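Local coordinates for protein Alpha/beta fold hydrolase (Pseudomonas aeruginosa, PDB 6I8W) that is a membrane phospholipase A that degrades membrane phospholipids and acts as a virulence factor of Pseudomonas aeruginosa, at residues K104-S109 with S222-Q227; V199-P204 with M289-E294; L251-D256 with V279-C284. All coordinates share one frame; numbering follows the deposited sequence.

Contact 1. Residues K104-S109 with S222-Q227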
loop_
_atom_site.group_PDB
_atom_site.type_symbol
_atom_site.label_atom_id
_atom_site.label_comp_id
_atom_site.label_asym_id
_atom_site.label_seq_id
_atom_site.Cartn_x
_atom_site.Cartn_y
_atom_site.Cartn_z
ATOM N N LYS A 104 -1.795 5.084 15.378
ATOM C CA LYS A 104 -2.910 4.138 15.314
ATOM C C LYS A 104 -3.895 4.337 16.479
ATOM O O LYS A 104 -4.056 3.448 17.314
ATOM C CB LYS A 104 -2.370 2.702 15.324
ATOM C CG LYS A 104 -1.326 2.430 14.213
ATOM C CD LYS A 104 -0.696 1.045 14.342
ATOM C CE LYS A 104 0.363 0.815 13.250
ATOM N NZ LYS A 104 1.513 1.753 13.399
ATOM N N PRO A 105 -4.579 5.494 16.518
ATOM C CA PRO A 105 -5.550 5.754 17.597
ATOM C C PRO A 105 -6.637 4.682 17.637
ATOM O O PRO A 105 -7.228 4.368 16.600
ATOM C CB PRO A 105 -6.165 7.114 17.230
ATOM C CG PRO A 105 -5.374 7.641 16.115
ATOM C CD PRO A 105 -4.603 6.536 15.475
ATOM N N GLN A 106 -6.893 4.135 18.814
ATOM C CA GLN A 106 -7.798 3.008 18.945
ATOM C C GLN A 106 -9.247 3.354 18.600
ATOM O O GLN A 106 -9.987 2.502 18.112
ATOM C CB GLN A 106 -7.729 2.447 20.369
ATOM C CG GLN A 106 -8.432 1.104 20.545
ATOM C CD GLN A 106 -7.724 -0.028 19.815
ATOM O OE1 GLN A 106 -8.369 -0.928 19.276
ATOM N NE2 GLN A 106 -6.393 0.017 19.792
ATOM N N GLN A 107 -9.647 4.602 18.830
ATOM C CA GLN A 107 -11.052 4.983 18.656
ATOM C C GLN A 107 -11.337 5.749 17.364
ATOM O O GLN A 107 -12.423 6.294 17.185
ATOM C CB GLN A 107 -11.528 5.826 19.852
ATOM C CG GLN A 107 -11.480 5.104 21.186
ATOM C CD GLN A 107 -12.265 3.807 21.172
ATOM O OE1 GLN A 107 -11.749 2.749 21.544
ATOM N NE2 GLN A 107 -13.521 3.878 20.742
ATOM N N ALA A 108 -10.380 5.784 16.450
ATOM C CA ALA A 108 -10.577 6.562 15.240
ATOM C C ALA A 108 -11.380 5.777 14.202
ATOM O O ALA A 108 -11.556 4.560 14.318
ATOM C CB ALA A 108 -9.233 6.989 14.661
ATOM N N SER A 109 -11.878 6.484 13.196
ATOM C CA SER A 109 -12.471 5.834 12.044
ATOM C C SER A 109 -11.389 5.569 10.987
ATOM O O SER A 109 -10.553 6.431 10.705
ATOM C CB SER A 109 -13.598 6.684 11.466
ATOM O OG SER A 109 -14.109 6.082 10.289
ATOM N N SER A 222 -2.341 -8.162 13.967
ATOM C CA SER A 222 -3.526 -8.803 13.397
ATOM C C SER A 222 -4.841 -8.391 14.078
ATOM O O SER A 222 -5.855 -8.206 13.404
ATOM C CB SER A 222 -3.383 -10.335 13.437
ATOM O OG SER A 222 -3.226 -10.828 14.765
ATOM N N ALA A 223 -4.832 -8.251 15.401
ATOM C CA ALA A 223 -6.056 -7.871 16.116
ATOM C C ALA A 223 -6.556 -6.492 15.672
ATOM O O ALA A 223 -7.732 -6.321 15.341
ATOM C CB ALA A 223 -5.827 -7.895 17.631
ATOM N N PHE A 224 -5.656 -5.516 15.648
ATOM C CA PHE A 224 -5.996 -4.183 15.179
ATOM C C PHE A 224 -6.344 -4.179 13.686
ATOM O O PHE A 224 -7.270 -3.494 13.255
ATOM C CB PHE A 224 -4.851 -3.216 15.458
ATOM C CG PHE A 224 -5.230 -1.780 15.280
ATOM C CD1 PHE A 224 -6.104 -1.174 16.160
ATOM C CD2 PHE A 224 -4.716 -1.035 14.232
ATOM C CE1 PHE A 224 -6.460 0.148 16.000
ATOM C CE2 PHE A 224 -5.074 0.289 14.077
ATOM C CZ PHE A 224 -5.940 0.876 14.953
ATOM N N ASN A 225 -5.597 -4.931 12.889
ATOM C CA ASN A 225 -5.918 -5.012 11.469
ATOM C C ASN A 225 -7.328 -5.572 11.271
ATOM O O ASN A 225 -8.078 -5.063 10.448
ATOM C CB ASN A 225 -4.901 -5.870 10.711
ATOM C CG ASN A 225 -3.595 -5.120 10.411
ATOM O OD1 ASN A 225 -3.499 -3.902 10.582
ATOM N ND2 ASN A 225 -2.588 -5.861 9.973
ATOM N N ALA A 226 -7.698 -6.585 12.057
ATOM C CA ALA A 226 -9.019 -7.194 11.933
ATOM C C ALA A 226 -10.125 -6.180 12.230
ATOM O O ALA A 226 -11.188 -6.196 11.606
ATOM C CB ALA A 226 -9.139 -8.403 12.867
ATOM N N GLN A 227 -9.871 -5.312 13.201
ATOM C CA GLN A 227 -10.833 -4.275 13.580
ATOM C C GLN A 227 -10.996 -3.250 12.450
ATOM O O GLN A 227 -12.108 -2.857 12.097
ATOM C CB GLN A 227 -10.381 -3.593 14.876
ATOM C CG GLN A 227 -10.836 -2.153 15.054
ATOM C CD GLN A 227 -10.372 -1.566 16.386
ATOM O OE1 GLN A 227 -10.381 -0.347 16.580
ATOM N NE2 GLN A 227 -9.958 -2.436 17.307
#
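Phe-224 and Gln-106 meet where helix 208-234 lies against a surface loop of the alpha/beta-hydrolase core. The helix belongs to the helical insertion between strands 154-160 and 250-255, the place where lid or cap regions commonly enter this fold; the loop, between strand 90-94 and helix 112-125, holds a type I beta turn from Pro-105 to Ala-108. Phe-224 gives the largest share of the buried area. CG is anti to the backbone N (chi1 -168°), and the ring projects from the helix toward the loop. Lys-104 CB packs obliquely against it, 3.8 Å from Phe-224 CE2, while the ammonium end of Lys-104 leads off to the carbonyl oxygens of Gly-100 and Ser-102. At the rim, near the ring plane, Pro-105 O lies 4.1 Å from Phe-224 CZ; the same carbonyl oxygen also accepts a bond from the Tyr-110 hydroxyl. Gln-106 passes the ring in the opposite direction, its amide plane turned 69° from the ring plane. Its NE2 is 3.8 Å from Phe-224 CE1 in an oblique approach, whereas its OE1 sits at the ring edge, in plane. That OE1 also receives the one hydrogen bond between the segments: Gln-227 NE2 approaches to 2.9 Å, nearly in line with the Gln-106 side-chain carbonyl, with an N-H...O angle of 149°. The other branch of the Gln-227 amide faces the turn backbone as acceptor against acceptor, its OE1 3.3 Å from Gln-106 O.

Contact 2. Residues V199-P204 with M289-E294. With BOG (octyl beta-D-glucopyranoside), chain D.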
loop_
_atom_site.group_PDB
_atom_site.type_symbol
_atom_site.label_atom_id
_atom_site.label_comp_id
_atom_site.label_asym_id
_atom_site.label_seq_id
_atom_site.Cartn_x
_atom_site.Cartn_y
_atom_site.Cartn_z
ATOM N N VAL A 199 -1.282 -13.307 -2.571
ATOM C CA VAL A 199 -1.200 -12.053 -3.323
ATOM C C VAL A 199 -0.143 -12.079 -4.434
ATOM O O VAL A 199 -0.151 -11.198 -5.292
ATOM C CB VAL A 199 -0.909 -10.842 -2.398
ATOM C CG1 VAL A 199 -1.986 -10.700 -1.300
ATOM C CG2 VAL A 199 0.476 -10.958 -1.790
ATOM N N PHE A 200 0.745 -13.077 -4.427
ATOM C CA PHE A 200 1.770 -13.218 -5.480
ATOM C C PHE A 200 1.555 -14.425 -6.383
ATOM O O PHE A 200 1.290 -15.532 -5.907
ATOM C CB PHE A 200 3.177 -13.354 -4.882
ATOM C CG PHE A 200 3.690 -12.120 -4.203
ATOM C CD1 PHE A 200 4.056 -11.004 -4.943
ATOM C CD2 PHE A 200 3.840 -12.090 -2.820
ATOM C CE1 PHE A 200 4.544 -9.869 -4.315
ATOM C CE2 PHE A 200 4.330 -10.963 -2.184
ATOM C CZ PHE A 200 4.676 -9.846 -2.925
ATOM N N VAL A 201 1.744 -14.238 -7.687
ATOM C CA VAL A 201 1.892 -15.391 -8.555
ATOM C C VAL A 201 3.336 -15.890 -8.468
ATOM O O VAL A 201 3.580 -17.051 -8.152
ATOM C CB VAL A 201 1.504 -15.065 -10.010
ATOM C CG1 VAL A 201 1.806 -16.257 -10.926
ATOM C CG2 VAL A 201 0.027 -14.681 -10.069
ATOM N N GLN A 202 4.296 -15.013 -8.748
ATOM C CA GLN A 202 5.704 -15.349 -8.558
ATOM C C GLN A 202 6.217 -14.475 -7.440
ATOM O O GLN A 202 6.371 -13.259 -7.609
ATOM C CB GLN A 202 6.539 -15.128 -9.840
ATOM C CG GLN A 202 6.283 -16.136 -10.955
ATOM C CD GLN A 202 7.217 -15.949 -12.153
ATOM O OE1 GLN A 202 7.200 -14.908 -12.814
ATOM N NE2 GLN A 202 8.032 -16.961 -12.432
ATOM N N GLN A 203 6.457 -15.082 -6.286
ATOM C CA GLN A 203 6.852 -14.306 -5.137
ATOM C C GLN A 203 8.317 -13.909 -5.259
ATOM O O GLN A 203 9.155 -14.739 -5.567
ATOM C CB GLN A 203 6.627 -15.083 -3.848
ATOM C CG GLN A 203 6.980 -14.273 -2.616
ATOM C CD GLN A 203 7.387 -15.147 -1.463
ATOM O OE1 GLN A 203 6.641 -16.031 -1.047
ATOM N NE2 GLN A 203 8.584 -14.915 -0.944
ATOM N N PRO A 204 8.625 -12.632 -5.022
ATOM C CA PRO A 204 10.046 -12.265 -4.972
ATOM C C PRO A 204 10.772 -12.993 -3.831
ATOM O O PRO A 204 10.164 -13.248 -2.790
ATOM C CB PRO A 204 10.012 -10.746 -4.730
ATOM C CG PRO A 204 8.663 -10.306 -5.214
ATOM C CD PRO A 204 7.735 -11.461 -4.919
ATOM N N MET A 289 3.071 -3.814 -8.465
ATOM C CA MET A 289 4.179 -2.900 -8.163
ATOM C C MET A 289 5.202 -3.549 -7.230
ATOM O O MET A 289 6.327 -3.070 -7.128
ATOM C CB MET A 289 3.670 -1.592 -7.553
ATOM C CG MET A 289 3.335 -1.685 -6.074
ATOM S SD MET A 289 1.717 -2.498 -5.805
ATOM C CE MET A 289 1.554 -2.268 -4.031
ATOM N N VAL A 290 4.820 -4.637 -6.556
ATOM C CA VAL A 290 5.783 -5.400 -5.755
ATOM C C VAL A 290 6.285 -6.634 -6.513
ATOM O O VAL A 290 7.473 -6.933 -6.488
ATOM C CB VAL A 290 5.178 -5.841 -4.406
ATOM C CG1 VAL A 290 6.198 -6.649 -3.587
ATOM C CG2 VAL A 290 4.678 -4.629 -3.621
ATOM N N GLU A 291 5.373 -7.352 -7.176
ATOM C CA GLU A 291 5.729 -8.586 -7.871
ATOM C C GLU A 291 6.654 -8.337 -9.074
ATOM O O GLU A 291 7.646 -9.040 -9.278
ATOM C CB GLU A 291 4.464 -9.330 -8.336
ATOM C CG GLU A 291 4.796 -10.686 -8.994
ATOM C CD GLU A 291 3.605 -11.635 -9.146
ATOM O OE1 GLU A 291 3.732 -12.598 -9.930
ATOM O OE2 GLU A 291 2.562 -11.460 -8.468
ATOM N N ARG A 292 6.303 -7.336 -9.871
ATOM C CA ARG A 292 7.065 -6.975 -11.064
ATOM C C ARG A 292 7.196 -5.448 -11.101
ATOM O O ARG A 292 6.521 -4.770 -11.887
ATOM C CB ARG A 292 6.383 -7.514 -12.325
ATOM C CG ARG A 292 6.148 -9.034 -12.299
ATOM C CD ARG A 292 6.414 -9.712 -13.636
ATOM N NE ARG A 292 5.481 -9.322 -14.698
ATOM C CZ ARG A 292 4.363 -9.973 -15.011
ATOM N NH1 ARG A 292 4.013 -11.070 -14.347
ATOM N NH2 ARG A 292 3.603 -9.537 -16.009
ATOM N N PRO A 293 8.058 -4.902 -10.232
ATOM C CA PRO A 293 8.095 -3.456 -9.972
ATOM C C PRO A 293 8.530 -2.619 -11.177
ATOM O O PRO A 293 7.896 -1.619 -11.478
ATOM C CB PRO A 293 9.147 -3.318 -8.856
ATOM C CG PRO A 293 9.383 -4.716 -8.334
ATOM C CD PRO A 293 9.101 -5.629 -9.480
ATOM N N GLU A 294 9.618 -3.002 -11.830
ATOM C CA GLU A 294 10.144 -2.180 -12.931
ATOM C C GLU A 294 9.182 -2.216 -14.116
ATOM O O GLU A 294 8.992 -1.225 -14.809
ATOM C CB GLU A 294 11.550 -2.644 -13.359
ATOM C CG GLU A 294 12.644 -2.436 -12.285
ATOM C CD GLU A 294 13.382 -1.096 -12.402
ATOM O OE1 GLU A 294 13.171 -0.374 -13.406
ATOM O OE2 GLU A 294 14.188 -0.768 -11.491
HETATM C C1 BOG D . 16.100 -9.275 -0.304
HETATM O O1 BOG D . 14.721 -8.904 -0.343
HETATM C C2 BOG D . 16.333 -10.275 -1.445
HETATM O O2 BOG D . 15.931 -11.566 -0.994
HETATM C C3 BOG D . 17.772 -10.346 -1.952
HETATM O O3 BOG D . 17.877 -11.146 -3.139
HETATM C C4 BOG D . 18.234 -8.928 -2.231
HETATM O O4 BOG D . 19.538 -8.921 -2.841
HETATM C C5 BOG D . 18.224 -8.224 -0.875
HETATM O O5 BOG D . 16.878 -8.075 -0.397
HETATM C C6 BOG D . 18.942 -6.874 -0.897
HETATM O O6 BOG D . 18.016 -5.789 -0.987
HETATM C "C1'" BOG D . 14.336 -8.034 0.717
HETATM C "C2'" BOG D . 12.979 -7.430 0.381
HETATM C "C3'" BOG D . 12.171 -8.424 -0.437
HETATM C "C4'" BOG D . 10.721 -8.001 -0.582
HETATM C "C5'" BOG D . 9.841 -9.242 -0.520
HETATM C "C6'" BOG D . 8.424 -8.938 -0.979
HETATM C "C7'" BOG D . 7.454 -9.967 -0.418
HETATM C "C8'" BOG D . 7.893 -11.365 -0.784
HETATM O O HOH W 1 1.201 -9.541 -7.018
HETATM O O HOH W 2 8.128 -11.702 -8.892
#
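Glu-291 reaches from the end of helix 288-291 to the backbone of Val-201 and Gln-202, just past helix 191-199. CB starts the path at the edge of the Phe-200 ring, 3.8 Å from Phe-200 CD1. The chain is extended, with CG anti to the backbone N (chi1 -176°), and this CG passes 3.3 Å from Gln-202 O. The carboxylate then splits between successive amides: OE1 accepts a nearly straight bond from Gln-202 N (2.7 Å, 171°), and OE2 takes Val-201 N at 3.0 Å. Both donors come from above the carboxylate plane. OE2 is gripped further by Gly-285 N and by a water that also donates to Val-199 O, so the buried group is met by several donors, an environment that would be expected to stabilise its ionised form. A second water ties Gln-202 O to Glu-291 O. Beside this polar grip, Val-290 CG1 touches the Phe-200 rim, 3.6 Å from CZ, and the octyl tail of the glucoside detergent approaches the ring obliquely, its C7' 3.7 Å from Phe-200 CE2. In the fold, the loop leaving helix 191-199 is thus fastened to helix 288-291. Val-199 is also backbone-bonded to His-286, the probable triad histidine, while helix 79-82 adjoins the contact through Arg-80 against Pro-204 and Phe-81 against Met-289.

Contact 3. Residues L251-D256 with V279-C284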
loop_
_atom_site.group_PDB
_atom_site.type_symbol
_atom_site.label_atom_id
_atom_site.label_comp_id
_atom_site.label_asym_id
_atom_site.label_seq_id
_atom_site.Cartn_x
_atom_site.Cartn_y
_atom_site.Cartn_z
ATOM N N LEU A 251 -5.577 5.752 -14.732
ATOM C CA LEU A 251 -5.021 4.483 -15.158
ATOM C C LEU A 251 -5.633 3.364 -14.326
ATOM O O LEU A 251 -5.615 3.423 -13.095
ATOM C CB LEU A 251 -3.499 4.478 -15.012
ATOM C CG LEU A 251 -2.812 3.131 -15.282
ATOM C CD1 LEU A 251 -3.047 2.668 -16.729
ATOM C CD2 LEU A 251 -1.288 3.236 -14.987
ATOM N N LEU A 252 -6.186 2.365 -15.005
ATOM C CA LEU A 252 -6.655 1.139 -14.364
ATOM C C LEU A 252 -5.626 0.061 -14.643
ATOM O O LEU A 252 -5.476 -0.354 -15.792
ATOM C CB LEU A 252 -8.038 0.721 -14.910
ATOM C CG LEU A 252 -9.090 1.820 -14.883
ATOM C CD1 LEU A 252 -10.421 1.344 -15.475
ATOM C CD2 LEU A 252 -9.269 2.327 -13.436
ATOM N N LEU A 253 -4.901 -0.382 -13.619
ATOM C CA LEU A 253 -3.866 -1.398 -13.841
ATOM C C LEU A 253 -4.114 -2.606 -12.944
ATOM O O LEU A 253 -4.313 -2.449 -11.732
ATOM C CB LEU A 253 -2.463 -0.815 -13.591
ATOM C CG LEU A 253 -1.251 -1.708 -13.908
ATOM C CD1 LEU A 253 -0.027 -0.901 -14.373
ATOM C CD2 LEU A 253 -0.879 -2.583 -12.684
ATOM N N TRP A 254 -4.080 -3.803 -13.536
ATOM C CA TRP A 254 -4.401 -5.033 -12.809
ATOM C C TRP A 254 -3.387 -6.127 -13.076
ATOM O O TRP A 254 -2.797 -6.176 -14.155
ATOM C CB TRP A 254 -5.794 -5.554 -13.202
ATOM C CG TRP A 254 -6.711 -5.776 -12.017
ATOM C CD1 TRP A 254 -6.948 -6.960 -11.366
ATOM C CD2 TRP A 254 -7.505 -4.787 -11.352
ATOM N NE1 TRP A 254 -7.840 -6.760 -10.333
ATOM C CE2 TRP A 254 -8.192 -5.435 -10.302
ATOM C CE3 TRP A 254 -7.695 -3.413 -11.535
ATOM C CZ2 TRP A 254 -9.058 -4.757 -9.445
ATOM C CZ3 TRP A 254 -8.554 -2.739 -10.679
ATOM C CH2 TRP A 254 -9.225 -3.413 -9.648
ATOM N N GLY A 255 -3.182 -6.994 -12.087
ATOM C CA GLY A 255 -2.585 -8.298 -12.330
ATOM C C GLY A 255 -3.716 -9.225 -12.733
ATOM O O GLY A 255 -4.706 -9.308 -12.017
ATOM N N ASP A 256 -3.591 -9.918 -13.864
ATOM C CA ASP A 256 -4.716 -10.698 -14.375
ATOM C C ASP A 256 -5.165 -11.792 -13.398
ATOM O O ASP A 256 -6.350 -12.115 -13.336
ATOM C CB ASP A 256 -4.379 -11.324 -15.745
ATOM C CG ASP A 256 -3.203 -12.308 -15.688
ATOM O OD1 ASP A 256 -2.448 -12.307 -14.691
ATOM O OD2 ASP A 256 -3.006 -13.069 -16.667
ATOM N N VAL A 279 -4.228 -1.079 -18.205
ATOM C CA VAL A 279 -3.138 -2.037 -18.328
ATOM C C VAL A 279 -3.486 -3.313 -17.554
ATOM O O VAL A 279 -3.763 -3.257 -16.367
ATOM C CB VAL A 279 -1.795 -1.472 -17.810
ATOM C CG1 VAL A 279 -0.744 -2.575 -17.770
ATOM C CG2 VAL A 279 -1.314 -0.278 -18.694
ATOM N N ILE A 280 -3.478 -4.457 -18.230
ATOM C CA ILE A 280 -3.609 -5.728 -17.525
ATOM C C ILE A 280 -2.327 -6.505 -17.729
ATOM O O ILE A 280 -1.990 -6.878 -18.856
ATOM C CB ILE A 280 -4.818 -6.565 -18.015
ATOM C CG1 ILE A 280 -6.113 -5.758 -17.888
ATOM C CG2 ILE A 280 -4.944 -7.881 -17.216
ATOM C CD1 ILE A 280 -7.349 -6.475 -18.446
ATOM N N MET A 281 -1.614 -6.747 -16.636
ATOM C CA MET A 281 -0.362 -7.489 -16.694
ATOM C C MET A 281 -0.613 -8.986 -16.578
ATOM O O MET A 281 -1.422 -9.420 -15.762
ATOM C CB MET A 281 0.590 -7.000 -15.598
ATOM C CG MET A 281 1.126 -5.590 -15.913
ATOM S SD MET A 281 2.003 -4.801 -14.546
ATOM C CE MET A 281 3.280 -6.003 -14.243
ATOM N N GLU A 282 0.064 -9.761 -17.422
ATOM C CA GLU A 282 -0.187 -11.196 -17.537
ATOM C C GLU A 282 0.549 -12.005 -16.467
ATOM O O GLU A 282 1.692 -11.698 -16.125
ATOM C CB GLU A 282 0.234 -11.703 -18.922
ATOM C CG GLU A 282 -0.269 -13.111 -19.240
ATOM C CD GLU A 282 0.791 -14.165 -18.987
ATOM O OE1 GLU A 282 1.984 -13.797 -18.900
ATOM O OE2 GLU A 282 0.441 -15.357 -18.877
ATOM N N ASN A 283 -0.112 -13.041 -15.959
ATOM C CA ASN A 283 0.443 -13.938 -14.944
ATOM C C ASN A 283 0.979 -13.176 -13.742
ATOM O O ASN A 283 2.083 -13.454 -13.254
ATOM C CB ASN A 283 1.557 -14.821 -15.532
ATOM C CG ASN A 283 1.763 -16.108 -14.733
ATOM O OD1 ASN A 283 0.808 -16.699 -14.233
ATOM N ND2 ASN A 283 3.015 -16.520 -14.583
ATOM N N CYS A 284 0.175 -12.233 -13.263
ATOM C CA CYS A 284 0.557 -11.375 -12.161
ATOM C C CYS A 284 -0.559 -11.309 -11.129
ATOM O O CYS A 284 -1.742 -11.462 -11.455
ATOM C CB CYS A 284 0.888 -9.971 -12.669
ATOM S SG CYS A 284 1.621 -8.919 -11.427
#
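Asp-256, at the end of a parallel strand pair, binds the turn Glu-282 to Cys-284 with its carboxylate. OD1 is met nearly along its C-O axis by Cys-284 N at 3.0 Å, and OD2 takes Asn-283 N on the syn side but tilted out of the carboxylate plane, also at 3.0 Å. Asp-256 CG stands between the backbone N and the carbonyl carbon (chi1 62°). Asn-283 has positive phi (52°) where the chain reverses. The backbone of Gly-255 runs close to the returning chain, its C only 3.2 Å from Cys-284 O.

The same shell holds the strand ladder. The axes of strand segments 251-255 and 279-281 approach to 4.7 Å, their directions 11° apart. Val-279 N bonds to Leu-252 O (2.8 Å), and Val-279 O receives Trp-254 N; Met-281 N then bonds to Trp-254 O, and Met-281 O receives Asp-256 N (2.9 Å). On one face Leu-253 and Val-279 lie side by side, pointing the same way, CD1 to CG1 3.9 Å, while Leu-253 CD2 meets Met-281 SD at 4.1 Å. Trp-254 and Ile-280 occupy the other face.

In the second shell, Arg-257 holds Asn-283 OD1, Asp-161 accepts Gly-255 N, and strand 154-160 adjoins strand 250-255 on the side away from strand 276-281, which is the sheet's edge. Helix 265-269, the crossover of this beta-alpha-beta unit, covers Trp-254 and Ile-280; helix 293-308 packs on Val-279 and Met-281.

Contacts 2 and 3 adjoin, with centres about 12 Å apart, and are bridged by Arg-292, whose NH2 probably bonds to Glu-282 O, and by Val-201 against Asn-283 and Cys-284. Contact 1 lies on the other side of the chain's centre, its centre about 28 Å from that of contact 2 and about 31 Å from that of contact 3. Along the chain, contacts 1 and 2 interleave: 104-109, 199-204, 222-227, 289-294. Both segments of contact 3, 251-256 and 279-284, come between 222-227 and 289-294. The helical insertion ahead of strand 250-255 therefore meets the core at two separate places. Contacts 2 and 3 also flank the loops bearing the probable triad members Asp-258 and His-286.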